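Local coordinates for leucine aminopeptidase 1, chloroplastic (Solanum lycopersicum, PDB 5D8N), which removes unsubstituted N-terminal amino acids, preferably leucine, from peptides as a magnesium-dependent homohexamer of the M17 family, and is involved in wound signalling and insect defence, at residues A[260-265]-A[277-282]; A[296-301]-A[350-355]; A[375-380]-A[487-492]; A[429-434]-A[495-500]; A[452-457]-A[479-484]. The protein carries 1 engineered substitution. One frame throughout, in Å; residues are numbered along the deposited sequence.

All five contacts lie in the catalytic domain. Contacts 1, 2 and 4 reach one mixed sheet: contacts 1 and 2 touch, with Tyr265 OH 2.7 Å from Ala355 O and centres about 10 Å apart, while contact 4 lies about 16 Å from contact 2, centre to centre. Contact 2 includes Lys300, a magnesium ligand, and the side chains of Tyr265 in contact 1 and Lys300 are about 9 Å apart. Contacts 3 and 5 share helix 479-488, where Lys488 CD packs 3.8 Å from Met455 CE. That helix also meets contact 4, with Leu487 CD1 3.5 Å from His499 ND1. Contacts 4 and 5 are further joined by the Asp433-Arg452 salt bridge.

Contact 1 (A[260-265]-A[277-282]); sequences LKMGAY and PYFIHL
Tyr265 and Pro277 mark the nearest approach of the two backbones, yet their CA atoms are still 9.2 Å apart, and no hydrogen bond joins the segments: the contact is made by side chains. Lys261, with positive phi, is the C-prime residue of the Schellman motif that ends helix 254-259. Met262 then occupies the N-cap position of helix 263-269, and strand 278-284 begins just after Pro277. The Met262 chain is extended beyond CG and crosses Phe279 at about a right angle. Its CE lies over one face of the Phe279 ring, offset toward the rim, at 4.0 Å from the centroid and 20° off the normal. Met262 SD stands obliquely to the same ring, 4.3 Å from that centroid, which makes this a Met-aromatic contact as well as a CH-pi one. Tyr265 CE2 lies in the plane of the Phe279 ring, at its edge, 3.9 Å from Phe279 CD2. The two rings form an offset edge-to-face pair with planes at 66°, the edge of Phe279 being turned toward the face of Tyr265. At the far end of the tyrosine, Tyr265 OH packs 3.5 Å from Pro277 CB and bonds to the backbone O of Ala355 on the adjacent strand. The chemistry is consistent with a contact held mainly by apolar and ring interactions, while the buried phenol is satisfied by Ala355 O, outside both segments.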
# COMPACT_ATOMS: atom_id res chain seq x y z
N LEU A 260 -6.07 -39.69 16.65
CA LEU A 260 -4.68 -39.77 16.20
C LEU A 260 -3.87 -38.50 16.49
O LEU A 260 -2.71 -38.38 16.10
CB LEU A 260 -4.65 -40.11 14.72
CG LEU A 260 -5.11 -41.53 14.38
CD1 LEU A 260 -5.24 -41.72 12.90
CD2 LEU A 260 -4.13 -42.55 14.93
N LYS A 261 -4.48 -37.58 17.23
CA LYS A 261 -3.82 -36.42 17.78
C LYS A 261 -3.36 -35.44 16.70
O LYS A 261 -2.41 -34.68 16.91
CB LYS A 261 -2.65 -36.81 18.68
CG LYS A 261 -3.09 -37.67 19.86
CD LYS A 261 -1.98 -37.87 20.87
CE LYS A 261 -0.88 -38.77 20.34
NZ LYS A 261 0.14 -39.01 21.40
N MET A 262 -4.13 -35.34 15.62
CA MET A 262 -3.77 -34.46 14.51
C MET A 262 -4.22 -33.03 14.79
O MET A 262 -5.07 -32.48 14.09
CB MET A 262 -4.43 -34.96 13.24
CG MET A 262 -4.02 -36.34 12.81
SD MET A 262 -4.56 -36.66 11.13
CE MET A 262 -4.15 -38.39 10.97
N GLY A 263 -3.61 -32.40 15.79
CA GLY A 263 -4.03 -31.07 16.19
C GLY A 263 -3.75 -29.96 15.19
O GLY A 263 -4.46 -28.95 15.20
N ALA A 264 -2.70 -30.11 14.37
CA ALA A 264 -2.40 -29.08 13.39
C ALA A 264 -3.41 -29.06 12.25
O ALA A 264 -3.99 -28.03 11.91
CB ALA A 264 -0.98 -29.23 12.87
N TYR A 265 -3.74 -30.24 11.73
CA TYR A 265 -4.76 -30.39 10.71
C TYR A 265 -6.14 -29.95 11.23
O TYR A 265 -6.84 -29.16 10.58
CB TYR A 265 -4.78 -31.84 10.22
CG TYR A 265 -5.99 -32.30 9.42
CD1 TYR A 265 -6.45 -31.62 8.31
CD2 TYR A 265 -6.59 -33.53 9.69
CE1 TYR A 265 -7.45 -32.11 7.48
CE2 TYR A 265 -7.63 -34.03 8.90
CZ TYR A 265 -8.06 -33.32 7.80
OH TYR A 265 -9.03 -33.88 6.99
N PRO A 277 -14.08 -31.91 7.49
CA PRO A 277 -12.84 -32.41 6.92
C PRO A 277 -12.77 -33.94 6.88
O PRO A 277 -13.48 -34.59 7.63
CB PRO A 277 -11.80 -31.95 7.93
CG PRO A 277 -12.52 -32.00 9.22
CD PRO A 277 -13.94 -31.62 8.93
N TYR A 278 -12.05 -34.47 5.91
CA TYR A 278 -11.89 -35.90 5.75
C TYR A 278 -10.44 -36.16 5.41
O TYR A 278 -9.86 -35.56 4.50
CB TYR A 278 -12.79 -36.46 4.64
CG TYR A 278 -14.25 -36.42 5.03
CD1 TYR A 278 -14.78 -37.37 5.92
CD2 TYR A 278 -15.06 -35.37 4.65
CE1 TYR A 278 -16.07 -37.26 6.42
CE2 TYR A 278 -16.37 -35.28 5.12
CZ TYR A 278 -16.88 -36.25 5.95
OH TYR A 278 -18.16 -36.11 6.45
N PHE A 279 -9.88 -37.17 6.07
CA PHE A 279 -8.50 -37.55 5.84
C PHE A 279 -8.54 -38.79 4.96
O PHE A 279 -9.09 -39.82 5.33
CB PHE A 279 -7.82 -37.79 7.20
CG PHE A 279 -6.33 -38.01 7.10
CD1 PHE A 279 -5.81 -39.25 6.77
CD2 PHE A 279 -5.47 -37.00 7.49
CE1 PHE A 279 -4.44 -39.45 6.71
CE2 PHE A 279 -4.10 -37.20 7.43
CZ PHE A 279 -3.58 -38.41 7.03
N ILE A 280 -7.96 -38.66 3.78
CA ILE A 280 -8.05 -39.66 2.74
C ILE A 280 -6.80 -40.52 2.70
O ILE A 280 -5.67 -40.01 2.58
CB ILE A 280 -8.23 -38.99 1.37
CG1 ILE A 280 -9.55 -38.22 1.33
CG2 ILE A 280 -8.21 -40.03 0.27
CD1 ILE A 280 -9.62 -37.24 0.18
N HIS A 281 -7.00 -41.83 2.81
CA HIS A 281 -5.92 -42.80 2.70
C HIS A 281 -6.23 -43.92 1.71
O HIS A 281 -7.07 -44.78 1.96
CB HIS A 281 -5.60 -43.38 4.08
CG HIS A 281 -4.44 -44.32 4.10
ND1 HIS A 281 -4.23 -45.23 5.11
CD2 HIS A 281 -3.48 -44.56 3.17
CE1 HIS A 281 -3.12 -45.91 4.86
NE2 HIS A 281 -2.66 -45.54 3.68
N LEU A 282 -5.60 -43.87 0.55
CA LEU A 282 -5.69 -44.96 -0.42
C LEU A 282 -4.40 -45.74 -0.38
O LEU A 282 -3.33 -45.17 -0.11
CB LEU A 282 -5.85 -44.42 -1.84
CG LEU A 282 -7.12 -43.63 -2.14
CD1 LEU A 282 -7.01 -42.96 -3.50
CD2 LEU A 282 -8.31 -44.57 -2.14

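Contact 2 (A[296-301]-A[350-355]); sequences ALVGKG and HFIVAA
Leu297 and Phe351 lie side by side and point the same way from paired positions on neighbouring parallel strands. Leu297 CD1 does the touching, 3.7 Å from Phe351 CE2, and approaches the ring obliquely. On the opposite face of the sheet Val298 and Ile352 are paired. Val298 CG2, anti to its carbonyl carbon, packs 4.2 Å from Ile352 CB, and the two side chains cross obliquely. Ala296 and His350 meet on that same face through their CB atoms. Three backbone bonds fix this register: Leu297 N to His350 O at 2.7 Å, Ile352 N to Leu297 O at 2.9 Å, and Gly299 N to Ile352 O at 2.9 Å, each with an N-H angle above 160°. Further along, direct pairing gives way to water. One water donates to Gly299 O and accepts from Ala354 N; another accepts from Gly301 N and donates to Ala354 O. Here Val353 CG1 sits 3.8 Å from Gly301 CA, where a side chain on the glycine would clash. The bridged end of the strand includes Lys300, a ligand of one magnesium site. The strand axes diverge by only 17°. Strand 406-411 flanks 293-305 and strand 278-284 flanks 347-358. Helix 327-342 covers the Phe351 and Val353 face through Val332, Ala336 and Ala329, whereas helix 388-401 packs Leu392 and Ala395 on Val298 and Tyr398 on Ile352.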
# COMPACT_ATOMS: atom_id res chain seq x y z
N ALA A 296 4.98 -43.50 -0.23
CA ALA A 296 3.83 -42.63 -0.05
C ALA A 296 3.86 -41.40 -0.94
O ALA A 296 4.88 -40.73 -1.10
CB ALA A 296 3.68 -42.20 1.41
N LEU A 297 2.67 -40.98 -1.33
CA LEU A 297 2.46 -39.75 -2.06
C LEU A 297 1.45 -38.94 -1.25
O LEU A 297 0.32 -39.38 -1.07
CB LEU A 297 1.89 -40.05 -3.45
CG LEU A 297 2.77 -40.91 -4.35
CD1 LEU A 297 2.07 -41.22 -5.65
CD2 LEU A 297 4.06 -40.14 -4.63
N VAL A 298 1.90 -37.79 -0.76
CA VAL A 298 1.10 -36.92 0.09
C VAL A 298 0.76 -35.62 -0.65
O VAL A 298 1.65 -34.95 -1.18
CB VAL A 298 1.88 -36.57 1.36
CG1 VAL A 298 1.07 -35.60 2.21
CG2 VAL A 298 2.15 -37.84 2.13
N GLY A 299 -0.52 -35.28 -0.71
CA GLY A 299 -0.96 -34.09 -1.43
C GLY A 299 -1.69 -33.12 -0.53
O GLY A 299 -2.54 -33.50 0.27
N LYS A 300 -1.30 -31.85 -0.60
CA LYS A 300 -2.04 -30.81 0.10
C LYS A 300 -3.46 -30.73 -0.43
O LYS A 300 -3.69 -30.59 -1.63
CB LYS A 300 -1.34 -29.46 -0.06
CG LYS A 300 -2.08 -28.32 0.60
CD LYS A 300 -1.29 -27.02 0.53
CE LYS A 300 -2.16 -25.96 -0.09
NZ LYS A 300 -1.75 -24.62 0.34
N GLY A 301 -4.44 -30.77 0.46
CA GLY A 301 -5.84 -30.84 0.07
C GLY A 301 -6.73 -29.83 0.78
O GLY A 301 -7.83 -30.14 1.25
N HIS A 350 1.04 -45.63 -0.89
CA HIS A 350 0.03 -44.97 -0.08
C HIS A 350 -0.23 -43.55 -0.58
O HIS A 350 0.72 -42.81 -0.86
CB HIS A 350 0.51 -44.93 1.36
CG HIS A 350 0.69 -46.29 1.95
ND1 HIS A 350 -0.24 -46.87 2.78
CD2 HIS A 350 1.70 -47.18 1.84
CE1 HIS A 350 0.15 -48.09 3.09
NE2 HIS A 350 1.35 -48.28 2.59
N PHE A 351 -1.49 -43.27 -0.86
CA PHE A 351 -1.90 -41.94 -1.31
C PHE A 351 -2.65 -41.24 -0.19
O PHE A 351 -3.68 -41.74 0.29
CB PHE A 351 -2.81 -42.03 -2.54
CG PHE A 351 -2.29 -42.90 -3.65
CD1 PHE A 351 -2.38 -44.29 -3.57
CD2 PHE A 351 -1.66 -42.34 -4.74
CE1 PHE A 351 -1.94 -45.07 -4.62
CE2 PHE A 351 -1.12 -43.12 -5.74
CZ PHE A 351 -1.25 -44.49 -5.69
N ILE A 352 -2.12 -40.11 0.28
CA ILE A 352 -2.60 -39.48 1.51
C ILE A 352 -2.91 -38.00 1.33
O ILE A 352 -2.09 -37.26 0.80
CB ILE A 352 -1.55 -39.67 2.61
CG1 ILE A 352 -1.46 -41.15 2.98
CG2 ILE A 352 -1.89 -38.85 3.83
CD1 ILE A 352 -0.17 -41.53 3.66
N VAL A 353 -4.15 -37.62 1.63
CA VAL A 353 -4.60 -36.24 1.54
C VAL A 353 -5.42 -35.86 2.77
O VAL A 353 -6.48 -36.45 3.03
CB VAL A 353 -5.50 -36.02 0.31
CG1 VAL A 353 -6.02 -34.58 0.30
CG2 VAL A 353 -4.72 -36.26 -0.97
N ALA A 354 -4.92 -34.89 3.53
CA ALA A 354 -5.67 -34.34 4.65
C ALA A 354 -6.55 -33.19 4.17
O ALA A 354 -6.09 -32.04 4.04
CB ALA A 354 -4.73 -33.87 5.74
N ALA A 355 -7.78 -33.54 3.79
CA ALA A 355 -8.64 -32.60 3.10
C ALA A 355 -9.50 -31.79 4.07
O ALA A 355 -10.04 -32.29 5.06
CB ALA A 355 -9.54 -33.35 2.13
O HOH W 1 -2.55 -33.60 2.94
O HOH W 2 -3.78 -31.20 3.28

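Contact 3 (A[375-380]-A[487-492]); sequences NGKTIE and LKQFVD
Asn375 and Lys377, in the turn leading into strand 378-380, meet Gln489 and Phe490 in the type I beta turn from Lys488 to Val491. The Lys377 chain is extended beyond CG and crosses Gln489 at about a right angle, bringing NZ to two acceptors of that one residue. Lys377 NZ lies in the carbonyl plane of Gln489 O, on a lone pair, at 2.8 Å; it also bonds Gln489 OE1 at 3.0 Å, but from 46° out of the amide plane. In Gln489 the bend at chi2 (-75°) folds CD back, and OE1 lies within reach of NZ beside the backbone O. An alanine in place of Lys377 would probably leave Gln489 OE1 without this donor and its amide freer to turn. The Asn375 end is an Asx turn: Asn375 OD1 accepts from Lys377 N at 3.1 Å, which steadies the amide, while ND2 makes a weak bond to Gln489 O. That amide crosses the Phe490 side chain at about a right angle, its plane 38° from the ring's, with Asn375 ND2 3.5 Å from Phe490 CD1. Ile379 and Phe490 reach toward each other tip to tip, Ile379 CD1 lying 3.8 Å from Phe490 CZ. Beyond them, Met470 touches Lys377, Gln489 and Phe490, and Thr378 OG1 bonds to Phe176 O of a neighbouring subunit.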
# COMPACT_ATOMS: atom_id res chain seq x y z
N ASN A 375 2.96 -35.47 16.25
CA ASN A 375 4.24 -35.87 16.84
C ASN A 375 4.61 -35.08 18.09
O ASN A 375 5.71 -35.19 18.59
CB ASN A 375 5.38 -35.76 15.84
CG ASN A 375 5.67 -34.33 15.44
OD1 ASN A 375 4.98 -33.40 15.84
ND2 ASN A 375 6.71 -34.15 14.63
N GLY A 376 3.66 -34.32 18.61
CA GLY A 376 3.86 -33.58 19.85
C GLY A 376 4.45 -32.19 19.70
O GLY A 376 4.61 -31.48 20.70
N LYS A 377 4.96 -31.84 18.52
CA LYS A 377 5.61 -30.54 18.36
C LYS A 377 4.57 -29.44 18.30
O LYS A 377 3.50 -29.64 17.73
CB LYS A 377 6.50 -30.48 17.11
CG LYS A 377 7.65 -31.46 17.18
CD LYS A 377 8.60 -31.33 16.01
CE LYS A 377 9.68 -32.40 16.11
NZ LYS A 377 10.61 -32.32 14.97
N THR A 378 4.90 -28.29 18.90
CA THR A 378 3.97 -27.17 18.95
C THR A 378 4.32 -26.10 17.95
O THR A 378 5.51 -25.84 17.69
CB THR A 378 3.95 -26.53 20.35
OG1 THR A 378 5.29 -26.20 20.74
CG2 THR A 378 3.39 -27.49 21.35
N ILE A 379 3.29 -25.51 17.36
CA ILE A 379 3.45 -24.51 16.29
C ILE A 379 2.68 -23.27 16.60
O ILE A 379 1.47 -23.32 16.86
CB ILE A 379 2.93 -25.06 14.95
CG1 ILE A 379 3.62 -26.37 14.61
CG2 ILE A 379 3.13 -24.06 13.82
CD1 ILE A 379 2.73 -27.30 13.81
N GLU A 380 3.40 -22.16 16.71
CA GLU A 380 2.76 -20.87 16.85
C GLU A 380 2.36 -20.33 15.49
O GLU A 380 3.19 -20.17 14.59
CB GLU A 380 3.67 -19.86 17.54
CG GLU A 380 3.06 -18.47 17.63
CD GLU A 380 3.98 -17.45 18.29
OE1 GLU A 380 5.23 -17.62 18.29
OE2 GLU A 380 3.37 -16.53 18.89
N LEU A 487 8.33 -28.38 7.07
CA LEU A 487 7.76 -29.69 6.83
C LEU A 487 8.68 -30.81 7.30
O LEU A 487 8.20 -31.83 7.79
CB LEU A 487 7.44 -29.88 5.35
CG LEU A 487 6.35 -28.98 4.80
CD1 LEU A 487 6.24 -29.17 3.28
CD2 LEU A 487 5.02 -29.27 5.48
N LYS A 488 9.97 -30.59 7.19
CA LYS A 488 10.97 -31.55 7.64
C LYS A 488 10.83 -31.90 9.12
O LYS A 488 11.25 -32.98 9.53
CB LYS A 488 12.36 -30.97 7.40
CG LYS A 488 13.53 -31.91 7.71
CD LYS A 488 14.84 -31.28 7.25
CE LYS A 488 16.07 -32.08 7.62
NZ LYS A 488 16.53 -31.65 8.97
N GLN A 489 10.29 -31.00 9.92
CA GLN A 489 10.14 -31.22 11.35
C GLN A 489 9.16 -32.36 11.60
O GLN A 489 8.99 -32.79 12.73
CB GLN A 489 9.62 -29.95 12.04
CG GLN A 489 10.63 -28.81 12.11
CD GLN A 489 11.69 -29.04 13.15
OE1 GLN A 489 11.42 -29.53 14.26
NE2 GLN A 489 12.93 -28.82 12.77
N PHE A 490 8.41 -32.75 10.58
CA PHE A 490 7.33 -33.71 10.76
C PHE A 490 7.57 -35.01 10.02
O PHE A 490 6.66 -35.83 9.83
CB PHE A 490 6.02 -33.04 10.37
CG PHE A 490 5.76 -31.78 11.12
CD1 PHE A 490 5.34 -31.82 12.44
CD2 PHE A 490 6.11 -30.56 10.57
CE1 PHE A 490 5.28 -30.67 13.19
CE2 PHE A 490 5.97 -29.39 11.30
CZ PHE A 490 5.59 -29.44 12.62
N VAL A 491 8.81 -35.17 9.57
CA VAL A 491 9.21 -36.33 8.81
C VAL A 491 10.28 -37.08 9.60
O VAL A 491 11.33 -36.55 9.98
CB VAL A 491 9.78 -35.95 7.43
CG1 VAL A 491 10.31 -37.17 6.70
CG2 VAL A 491 8.72 -35.26 6.59
N ASP A 492 10.03 -38.36 9.77
CA ASP A 492 10.98 -39.27 10.40
C ASP A 492 12.26 -39.27 9.59
O ASP A 492 12.26 -39.53 8.38
CB ASP A 492 10.34 -40.65 10.34
CG ASP A 492 10.99 -41.65 11.24
OD1 ASP A 492 12.23 -41.62 11.39
OD2 ASP A 492 10.20 -42.48 11.73

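Contact 4 (A[429-434]-A[495-500]); sequences FTPNDD and VQWLHL
Val495 and Asn432 are linked through a water that donates to both Val495 O and Asn432 OD1. At Gln496, CB and CG run past the Asn432 amide at a slant. Trp497 is held at both its backbone polar groups. Trp497 N reaches Asn432 OD1 at 3.0 Å, from 40° out of the amide plane, and Trp497 O accepts from Thr430 OG1 at 2.6 Å. Thr430 OG1 is anti to its own backbone N (chi1 -180°) and also accepts from Asn432 N at 2.9 Å, forming an ST turn. The indole meets Pro431 as well, Pro431 CD lying 3.8 Å from Trp497 CE3. An alanine at Thr430 would probably leave Trp497 O and Asn432 N without their hydroxyl mate and loosen the turn. Leu498 follows, its CB 3.8 Å from Thr430 CB. His499 closes the run as an antiparallel hydrogen-bonded pair with Phe429: Phe429 N to His499 O and His499 N to Phe429 O are both 2.8 Å. Their side chains lie side by side, CD2 of His499 being 3.6 Å from Phe429 CD1, with ring planes 31° apart. Asp409 bonds His499 ND1 and Trp497 NE1. Chemically, then, regular strand pairing at Phe429 passes into side-chain bonding: with Thr430 supplying a donor and Asn432 an acceptor, the bonding to Trp497 carries on past the last regular pair as segment 429-434 turns into helix 433-446.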
# COMPACT_ATOMS: atom_id res chain seq x y z
N PHE A 429 12.54 -30.00 -2.94
CA PHE A 429 13.35 -29.87 -1.74
C PHE A 429 13.48 -31.22 -1.06
O PHE A 429 12.47 -31.86 -0.78
CB PHE A 429 12.69 -28.91 -0.75
CG PHE A 429 12.50 -27.52 -1.28
CD1 PHE A 429 11.39 -27.20 -2.02
CD2 PHE A 429 13.34 -26.51 -0.88
CE1 PHE A 429 11.19 -25.93 -2.48
CE2 PHE A 429 13.16 -25.23 -1.35
CZ PHE A 429 12.09 -24.94 -2.18
N THR A 430 14.72 -31.65 -0.83
CA THR A 430 14.93 -32.91 -0.13
C THR A 430 16.28 -32.93 0.58
O THR A 430 17.24 -32.41 0.05
CB THR A 430 14.83 -34.12 -1.09
OG1 THR A 430 15.04 -35.34 -0.38
CG2 THR A 430 15.87 -34.02 -2.19
N PRO A 431 16.34 -33.54 1.77
CA PRO A 431 17.62 -33.88 2.39
C PRO A 431 18.34 -35.03 1.69
O PRO A 431 19.49 -35.31 1.99
CB PRO A 431 17.24 -34.31 3.82
CG PRO A 431 15.83 -33.84 4.02
CD PRO A 431 15.21 -33.85 2.66
N ASN A 432 17.65 -35.74 0.80
CA ASN A 432 18.14 -37.03 0.33
C ASN A 432 18.58 -36.94 -1.14
O ASN A 432 17.75 -36.81 -2.05
CB ASN A 432 17.02 -38.08 0.56
CG ASN A 432 16.49 -38.11 2.00
OD1 ASN A 432 15.37 -37.65 2.30
ND2 ASN A 432 17.24 -38.76 2.89
N ASP A 433 19.89 -36.93 -1.38
CA ASP A 433 20.39 -36.67 -2.72
C ASP A 433 19.91 -37.72 -3.73
O ASP A 433 19.74 -37.42 -4.90
CB ASP A 433 21.92 -36.65 -2.73
CG ASP A 433 22.50 -35.38 -2.12
OD1 ASP A 433 21.78 -34.36 -1.97
OD2 ASP A 433 23.71 -35.43 -1.83
N ASP A 434 19.87 -38.97 -3.29
CA ASP A 434 19.40 -40.06 -4.13
C ASP A 434 17.96 -39.84 -4.58
O ASP A 434 17.62 -40.14 -5.73
CB ASP A 434 19.51 -41.43 -3.43
CG ASP A 434 19.19 -42.59 -4.37
OD1 ASP A 434 19.95 -42.77 -5.34
OD2 ASP A 434 18.17 -43.30 -4.19
N VAL A 495 13.15 -41.92 6.98
CA VAL A 495 12.38 -42.05 5.75
C VAL A 495 12.98 -41.08 4.73
O VAL A 495 13.24 -39.92 5.05
CB VAL A 495 10.90 -41.75 6.03
CG1 VAL A 495 10.09 -41.78 4.76
CG2 VAL A 495 10.35 -42.77 7.02
N GLN A 496 13.15 -41.50 3.49
CA GLN A 496 13.55 -40.54 2.45
C GLN A 496 12.35 -39.72 2.02
O GLN A 496 11.24 -40.23 1.91
CB GLN A 496 14.10 -41.26 1.23
CG GLN A 496 15.32 -42.13 1.50
CD GLN A 496 15.97 -42.58 0.20
OE1 GLN A 496 15.49 -42.30 -0.88
NE2 GLN A 496 17.01 -43.37 0.32
N TRP A 497 12.53 -38.41 1.90
CA TRP A 497 11.40 -37.51 1.72
C TRP A 497 11.80 -36.34 0.84
O TRP A 497 12.86 -35.74 1.00
CB TRP A 497 10.87 -37.06 3.06
CG TRP A 497 10.07 -35.78 3.00
CD1 TRP A 497 8.80 -35.63 2.49
CD2 TRP A 497 10.54 -34.46 3.29
NE1 TRP A 497 8.42 -34.32 2.55
CE2 TRP A 497 9.46 -33.59 3.07
CE3 TRP A 497 11.67 -33.97 3.93
CZ2 TRP A 497 9.52 -32.23 3.37
CZ3 TRP A 497 11.75 -32.60 4.18
CH2 TRP A 497 10.68 -31.76 3.91
N LEU A 498 10.93 -36.08 -0.13
CA LEU A 498 11.05 -34.90 -0.98
C LEU A 498 9.74 -34.12 -1.05
O LEU A 498 8.65 -34.68 -1.21
CB LEU A 498 11.46 -35.30 -2.39
CG LEU A 498 11.68 -34.19 -3.43
CD1 LEU A 498 12.74 -34.67 -4.39
CD2 LEU A 498 10.43 -33.87 -4.21
N HIS A 499 9.89 -32.80 -1.02
CA HIS A 499 8.77 -31.86 -1.04
C HIS A 499 8.80 -31.12 -2.38
O HIS A 499 9.83 -30.54 -2.75
CB HIS A 499 8.91 -30.87 0.12
CG HIS A 499 8.15 -29.60 -0.08
ND1 HIS A 499 6.78 -29.56 -0.15
CD2 HIS A 499 8.56 -28.31 -0.07
CE1 HIS A 499 6.37 -28.31 -0.25
NE2 HIS A 499 7.43 -27.53 -0.20
N LEU A 500 7.67 -31.13 -3.06
CA LEU A 500 7.55 -30.45 -4.33
C LEU A 500 6.56 -29.30 -4.24
O LEU A 500 5.36 -29.51 -4.01
CB LEU A 500 7.15 -31.46 -5.40
CG LEU A 500 7.47 -31.09 -6.85
CD1 LEU A 500 8.97 -30.97 -7.09
CD2 LEU A 500 6.86 -32.10 -7.82
O HOH W 3 14.20 -37.24 4.73

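Contact 5 (A[452-457]-A[479-484]); sequences RMPMEE and GAITGA
Ile481 and Pro454 make the closest touch of this contact, Ile481 CG1 lying 3.4 Å from Pro454 O. CG1 is anti to the carbonyl carbon of Ile481 (chi1 -62°), while Ile481 CG2, anti to the backbone N, approaches Pro454 O at 3.5 Å and Glu456 N at 3.7 Å. The isoleucine thus packs its two branches against the backbone of the loop, and Pro454 CG adds a looser apolar touch at 4.3 Å from Ile481 CD1. One turn further along the helix, Ala484 meets Met455, whose bend at chi3 (70°) places CE 3.9 Å from Ala484 CB and 3.6 Å from Ala484 O. No hydrogen bond crosses between the segments. The loop makes an inverse gamma turn centred on Met455, with a weak bond from Glu456 N to Pro454 O. Glu456 OE2 turns to Ser458 OG and also pairs with Lys449 of a neighbouring subunit, whose Trp451 packs on Pro454. Helix 479-488 is lined by the loop that follows strand 450-452; Phe429 of strand 426-429 touches Met453, Met455, Ala480 and Ala484, and from strand 496-501 Trp497 reaches Met455 and His499 reaches Ala484.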
# COMPACT_ATOMS: atom_id res chain seq x y z
N ARG A 452 15.60 -28.69 -8.32
CA ARG A 452 15.93 -28.80 -6.92
C ARG A 452 16.38 -27.46 -6.35
O ARG A 452 17.12 -26.70 -6.99
CB ARG A 452 17.00 -29.85 -6.70
CG ARG A 452 17.14 -30.22 -5.23
CD ARG A 452 18.37 -31.08 -4.98
NE ARG A 452 18.44 -31.56 -3.61
CZ ARG A 452 19.41 -32.36 -3.14
NH1 ARG A 452 20.31 -32.86 -3.95
NH2 ARG A 452 19.37 -32.79 -1.88
N MET A 453 15.91 -27.17 -5.15
CA MET A 453 16.31 -25.98 -4.42
C MET A 453 16.87 -26.40 -3.07
O MET A 453 16.56 -27.47 -2.56
CB MET A 453 15.07 -25.09 -4.19
CG MET A 453 14.47 -24.58 -5.48
SD MET A 453 15.48 -23.26 -6.19
CE MET A 453 15.09 -21.92 -5.10
N PRO A 454 17.74 -25.57 -2.50
CA PRO A 454 18.51 -26.05 -1.35
C PRO A 454 17.70 -25.96 -0.05
O PRO A 454 17.06 -24.94 0.21
CB PRO A 454 19.68 -25.07 -1.30
CG PRO A 454 19.11 -23.79 -1.84
CD PRO A 454 18.14 -24.21 -2.91
N MET A 455 17.84 -26.94 0.81
CA MET A 455 17.34 -26.83 2.16
C MET A 455 18.37 -26.22 3.11
O MET A 455 19.05 -26.94 3.84
CB MET A 455 16.86 -28.20 2.64
CG MET A 455 15.61 -28.57 1.85
SD MET A 455 14.76 -30.02 2.47
CE MET A 455 14.13 -29.38 4.01
N GLU A 456 18.61 -24.93 2.93
CA GLU A 456 19.66 -24.22 3.64
C GLU A 456 19.39 -24.15 5.14
O GLU A 456 18.48 -23.44 5.57
CB GLU A 456 19.80 -22.81 3.06
CG GLU A 456 20.73 -21.89 3.82
CD GLU A 456 22.11 -22.47 4.06
OE1 GLU A 456 22.69 -23.07 3.13
OE2 GLU A 456 22.62 -22.38 5.20
N GLU A 457 20.14 -24.93 5.93
CA GLU A 457 19.81 -25.21 7.33
C GLU A 457 19.87 -23.95 8.20
O GLU A 457 19.13 -23.82 9.17
CB GLU A 457 20.76 -26.23 7.98
CG GLU A 457 22.26 -25.83 7.99
CD GLU A 457 22.78 -25.03 9.20
OE1 GLU A 457 23.79 -24.29 9.04
OE2 GLU A 457 22.29 -25.16 10.36
N GLY A 479 11.48 -17.96 1.63
CA GLY A 479 10.19 -18.45 2.14
C GLY A 479 9.85 -19.87 1.67
O GLY A 479 9.24 -20.64 2.40
N ALA A 480 10.29 -20.23 0.47
CA ALA A 480 10.06 -21.58 -0.02
C ALA A 480 10.99 -22.58 0.66
O ALA A 480 10.59 -23.71 0.90
CB ALA A 480 10.24 -21.65 -1.52
N ILE A 481 12.18 -22.12 1.02
CA ILE A 481 13.11 -22.93 1.77
C ILE A 481 12.65 -23.17 3.21
O ILE A 481 12.69 -24.31 3.69
CB ILE A 481 14.50 -22.28 1.79
CG1 ILE A 481 15.04 -22.19 0.37
CG2 ILE A 481 15.44 -23.05 2.71
CD1 ILE A 481 16.29 -21.36 0.25
N THR A 482 12.27 -22.12 3.92
CA THR A 482 11.80 -22.30 5.29
C THR A 482 10.46 -23.06 5.35
O THR A 482 10.20 -23.83 6.27
CB THR A 482 11.67 -20.97 6.05
OG1 THR A 482 10.87 -20.05 5.29
CG2 THR A 482 13.04 -20.38 6.34
N GLY A 483 9.68 -22.98 4.28
CA GLY A 483 8.51 -23.84 4.15
C GLY A 483 8.92 -25.30 4.14
O GLY A 483 8.35 -26.13 4.86
N ALA A 484 9.95 -25.61 3.36
CA ALA A 484 10.48 -26.98 3.33
C ALA A 484 11.08 -27.41 4.67
O ALA A 484 10.85 -28.53 5.13
CB ALA A 484 11.50 -27.12 2.21